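Local coordinates for protein KLLA0E08119p (Kluyveromyces lactis, PDB 3VA7) that probably carboxylates urea with bicarbonate and ATP through a biotin cofactor, this chain being the urea carboxylase part of a longer bifunctional enzyme, at residues R846-E851 / I892-S897. Sequence-based numbering, arbitrary orientation.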
ATOM      1  N   ARG A 846     -20.287  -4.774  20.928  1.00 25.76           N
ATOM      2  CA  ARG A 846     -19.661  -5.936  20.250  1.00 25.35           C
ATOM      3  C   ARG A 846     -18.554  -6.646  21.047  1.00 25.10           C
ATOM      4  O   ARG A 846     -17.920  -7.585  20.539  1.00 24.89           O
ATOM      5  CB  ARG A 846     -19.015  -5.523  18.913  1.00 25.13           C
ATOM      6  CG  ARG A 846     -19.949  -5.470  17.719  1.00 26.09           C
ATOM      7  CD  ARG A 846     -19.310  -4.871  16.518  1.00 23.54           C
ATOM      8  NE  ARG A 846     -19.095  -3.440  16.728  1.00 27.65           N
ATOM      9  CZ  ARG A 846     -18.545  -2.621  15.823  1.00 27.34           C
ATOM     10  NH1 ARG A 846     -18.160  -3.091  14.632  1.00 23.20           N
ATOM     11  NH2 ARG A 846     -18.442  -1.328  16.094  1.00 24.44           N
ATOM     12  N   TYR A 847     -18.294  -6.218  22.278  1.00 23.63           N
ATOM     13  CA  TYR A 847     -17.166  -6.806  22.951  1.00 23.13           C
ATOM     14  C   TYR A 847     -17.262  -6.676  24.424  1.00 22.69           C
ATOM     15  O   TYR A 847     -17.862  -5.712  24.949  1.00 21.38           O
ATOM     16  CB  TYR A 847     -15.883  -6.021  22.684  1.00 24.61           C
ATOM     17  CG  TYR A 847     -15.607  -5.427  21.339  1.00 24.04           C
ATOM     18  CD1 TYR A 847     -16.298  -4.267  20.873  1.00 20.86           C
ATOM     19  CD2 TYR A 847     -14.589  -5.972  20.571  1.00 23.27           C
ATOM     20  CE1 TYR A 847     -15.997  -3.717  19.666  1.00 21.06           C
ATOM     21  CE2 TYR A 847     -14.245  -5.418  19.365  1.00 26.42           C
ATOM     22  CZ  TYR A 847     -14.926  -4.292  18.921  1.00 26.56           C
ATOM     23  OH  TYR A 847     -14.512  -3.834  17.712  1.00 28.48           O
ATOM     24  N   ILE A 848     -16.555  -7.601  25.063  1.00 21.45           N
ATOM     25  CA  ILE A 848     -16.359  -7.600  26.494  1.00 21.51           C
ATOM     26  C   ILE A 848     -14.849  -7.559  26.685  1.00 22.24           C
ATOM     27  O   ILE A 848     -14.121  -8.336  26.081  1.00 21.43           O
ATOM     28  CB  ILE A 848     -16.938  -8.915  27.149  1.00 21.29           C
ATOM     29  CG1 ILE A 848     -18.499  -8.988  27.028  1.00 22.60           C
ATOM     30  CG2 ILE A 848     -16.476  -9.077  28.563  1.00 16.31           C
ATOM     31  CD1 ILE A 848     -19.188 -10.160  27.924  1.00 18.10           C
ATOM     32  N   LEU A 849     -14.379  -6.629  27.499  1.00 23.01           N
ATOM     33  CA  LEU A 849     -12.988  -6.568  27.833  1.00 24.22           C
ATOM     34  C   LEU A 849     -12.701  -7.370  29.116  1.00 24.74           C
ATOM     35  O   LEU A 849     -13.308  -7.085  30.154  1.00 25.44           O
ATOM     36  CB  LEU A 849     -12.621  -5.092  28.003  1.00 24.28           C
ATOM     37  CG  LEU A 849     -11.150  -4.753  28.335  1.00 26.40           C
ATOM     38  CD1 LEU A 849     -10.228  -5.044  27.167  1.00 21.78           C
ATOM     39  CD2 LEU A 849     -10.995  -3.286  28.799  1.00 25.87           C
ATOM     40  N   VAL A 850     -11.778  -8.332  29.065  1.00 24.83           N
ATOM     41  CA  VAL A 850     -11.393  -9.129  30.266  1.00 25.55           C
ATOM     42  C   VAL A 850     -10.071  -8.586  30.802  1.00 27.29           C
ATOM     43  O   VAL A 850      -9.046  -8.600  30.094  1.00 27.84           O
ATOM     44  CB  VAL A 850     -11.174 -10.658  29.908  1.00 25.43           C
ATOM     45  CG1 VAL A 850     -10.814 -11.472  31.093  1.00 23.41           C
ATOM     46  CG2 VAL A 850     -12.381 -11.258  29.291  1.00 24.81           C
ATOM     47  N   GLU A 851     -10.059  -8.113  32.033  1.00 28.58           N
ATOM     48  CA  GLU A 851      -8.829  -7.553  32.612  1.00 30.47           C
ATOM     49  C   GLU A 851      -8.244  -8.350  33.788  1.00 31.67           C
ATOM     50  O   GLU A 851      -8.882  -8.529  34.811  1.00 31.78           O
ATOM     51  CB  GLU A 851      -9.086  -6.122  33.080  1.00 29.92           C
ATOM     52  CG  GLU A 851      -9.351  -5.165  31.967  1.00 31.24           C
ATOM     53  CD  GLU A 851      -9.625  -3.807  32.532  1.00 34.52           C
ATOM     54  OE1 GLU A 851      -9.983  -3.730  33.730  1.00 36.63           O
ATOM     55  OE2 GLU A 851      -9.484  -2.824  31.791  1.00 35.12           O
ATOM     56  N   ILE A 892     -12.670  -9.447  23.705  1.00 24.69           N
ATOM     57  CA  ILE A 892     -13.414 -10.486  23.078  1.00 24.75           C
ATOM     58  C   ILE A 892     -14.558  -9.902  22.288  1.00 25.11           C
ATOM     59  O   ILE A 892     -15.460  -9.260  22.873  1.00 24.64           O
ATOM     60  CB  ILE A 892     -13.961 -11.389  24.164  1.00 25.22           C
ATOM     61  CG1 ILE A 892     -12.826 -12.255  24.664  1.00 24.29           C
ATOM     62  CG2 ILE A 892     -15.045 -12.314  23.606  1.00 24.50           C
ATOM     63  CD1 ILE A 892     -12.815 -12.399  26.032  1.00 22.77           C
ATOM     64  N   GLU A 893     -14.517 -10.102  20.970  1.00 25.61           N
ATOM     65  CA  GLU A 893     -15.556  -9.562  20.112  1.00 27.22           C
ATOM     66  C   GLU A 893     -16.552 -10.639  19.850  1.00 28.98           C
ATOM     67  O   GLU A 893     -16.163 -11.802  19.534  1.00 30.16           O
ATOM     68  CB  GLU A 893     -15.034  -9.007  18.776  1.00 27.42           C
ATOM     69  CG  GLU A 893     -16.102  -8.229  17.974  1.00 25.67           C
ATOM     70  CD  GLU A 893     -15.667  -7.813  16.546  1.00 27.61           C
ATOM     71  OE1 GLU A 893     -14.482  -7.912  16.204  1.00 27.17           O
ATOM     72  OE2 GLU A 893     -16.530  -7.401  15.730  1.00 28.03           O
ATOM     73  N   PHE A 894     -17.835 -10.283  19.967  1.00 29.27           N
ATOM     74  CA  PHE A 894     -18.868 -11.262  19.650  1.00 29.61           C
ATOM     75  C   PHE A 894     -19.902 -10.811  18.638  1.00 30.48           C
ATOM     76  O   PHE A 894     -20.070  -9.616  18.318  1.00 30.60           O
ATOM     77  CB  PHE A 894     -19.549 -11.801  20.915  1.00 29.01           C
ATOM     78  CG  PHE A 894     -20.191 -10.718  21.808  1.00 27.19           C
ATOM     79  CD1 PHE A 894     -21.594 -10.598  21.889  1.00 24.02           C
ATOM     80  CD2 PHE A 894     -19.387  -9.848  22.588  1.00 23.80           C
ATOM     81  CE1 PHE A 894     -22.189  -9.628  22.721  1.00 25.55           C
ATOM     82  CE2 PHE A 894     -19.955  -8.852  23.421  1.00 20.79           C
ATOM     83  CZ  PHE A 894     -21.361  -8.737  23.483  1.00 25.30           C
ATOM     84  N   ASP A 895     -20.601 -11.821  18.147  1.00 31.02           N
ATOM     85  CA  ASP A 895     -21.747 -11.671  17.278  1.00 31.37           C
ATOM     86  C   ASP A 895     -23.013 -11.897  18.114  1.00 31.00           C
ATOM     87  O   ASP A 895     -23.364 -13.022  18.418  1.00 31.03           O
ATOM     88  CB  ASP A 895     -21.648 -12.732  16.195  1.00 31.19           C
ATOM     89  CG  ASP A 895     -22.654 -12.537  15.114  1.00 34.20           C
ATOM     90  OD1 ASP A 895     -23.670 -11.816  15.362  1.00 36.00           O
ATOM     91  OD2 ASP A 895     -22.419 -13.111  14.022  1.00 34.91           O
ATOM     92  N   GLY A 896     -23.686 -10.814  18.457  1.00 31.03           N
ATOM     93  CA  GLY A 896     -24.910 -10.805  19.269  1.00 30.82           C
ATOM     94  C   GLY A 896     -26.090 -11.589  18.701  1.00 30.70           C
ATOM     95  O   GLY A 896     -26.994 -12.008  19.436  1.00 29.61           O
ATOM     96  N   SER A 897     -26.069 -11.798  17.393  1.00 30.32           N
ATOM     97  CA  SER A 897     -27.044 -12.654  16.782  1.00 30.20           C
ATOM     98  C   SER A 897     -26.728 -14.155  17.045  1.00 31.11           C
ATOM     99  O   SER A 897     -27.610 -15.017  16.849  1.00 30.77           O
ATOM    100  CB  SER A 897     -27.166 -12.328  15.288  1.00 30.34           C
ATOM    101  OG  SER A 897     -26.312 -13.123  14.497  1.00 28.39           O
TER
HETATM  102  O   HOH W   1     -17.220  -5.892  13.615  1.00 36.26           O
HETATM  103  O   HOH W   2     -12.706  -5.150  16.338  1.00 32.57           O
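Tyr847 and Glu893 face each other as a non-hydrogen-bonded pair of two neighbouring antiparallel strands, 847-852 and 889-894, in a five-stranded sheet of the carboxyltransferase C and D region. Three backbone bonds join 846-851 to 892-897: Phe894 N to Arg846 O (2.8 Å), and the reciprocal pair between Ile848 and Ile892. On the Tyr847 face, CB and CG of Glu893 pass obliquely across the CD2-CE2 side of the phenol ring, Glu893 CG lying 3.6 Å from Tyr847 CE2. Because that chain is extended, with CG anti to the backbone N (chi1 -171°), the carboxylate is carried out toward the phenol end, its plane 36° from the ring. Arg846, whose side chain lies about 4 Å from the sodium ion bound at Glu764, Arg790 and Asp845, runs alongside Glu893; Arg846 NH1 and Glu893 OE2 stand 4.7 Å apart, bridged by a water. The other face is apolar: Val850 CG2 meets Ile892 CD1 at 3.5 Å, while Ile848 CG1 approaches Phe894 obliquely, and Leu904 of helix 901-912 packs on Ile848, Ile892 and Phe894. A second water, in the plane of the Tyr847 ring, lies 2.6 Å from Tyr847 OH and donates a longer bond to Glu893 OE1 (3.3 Å).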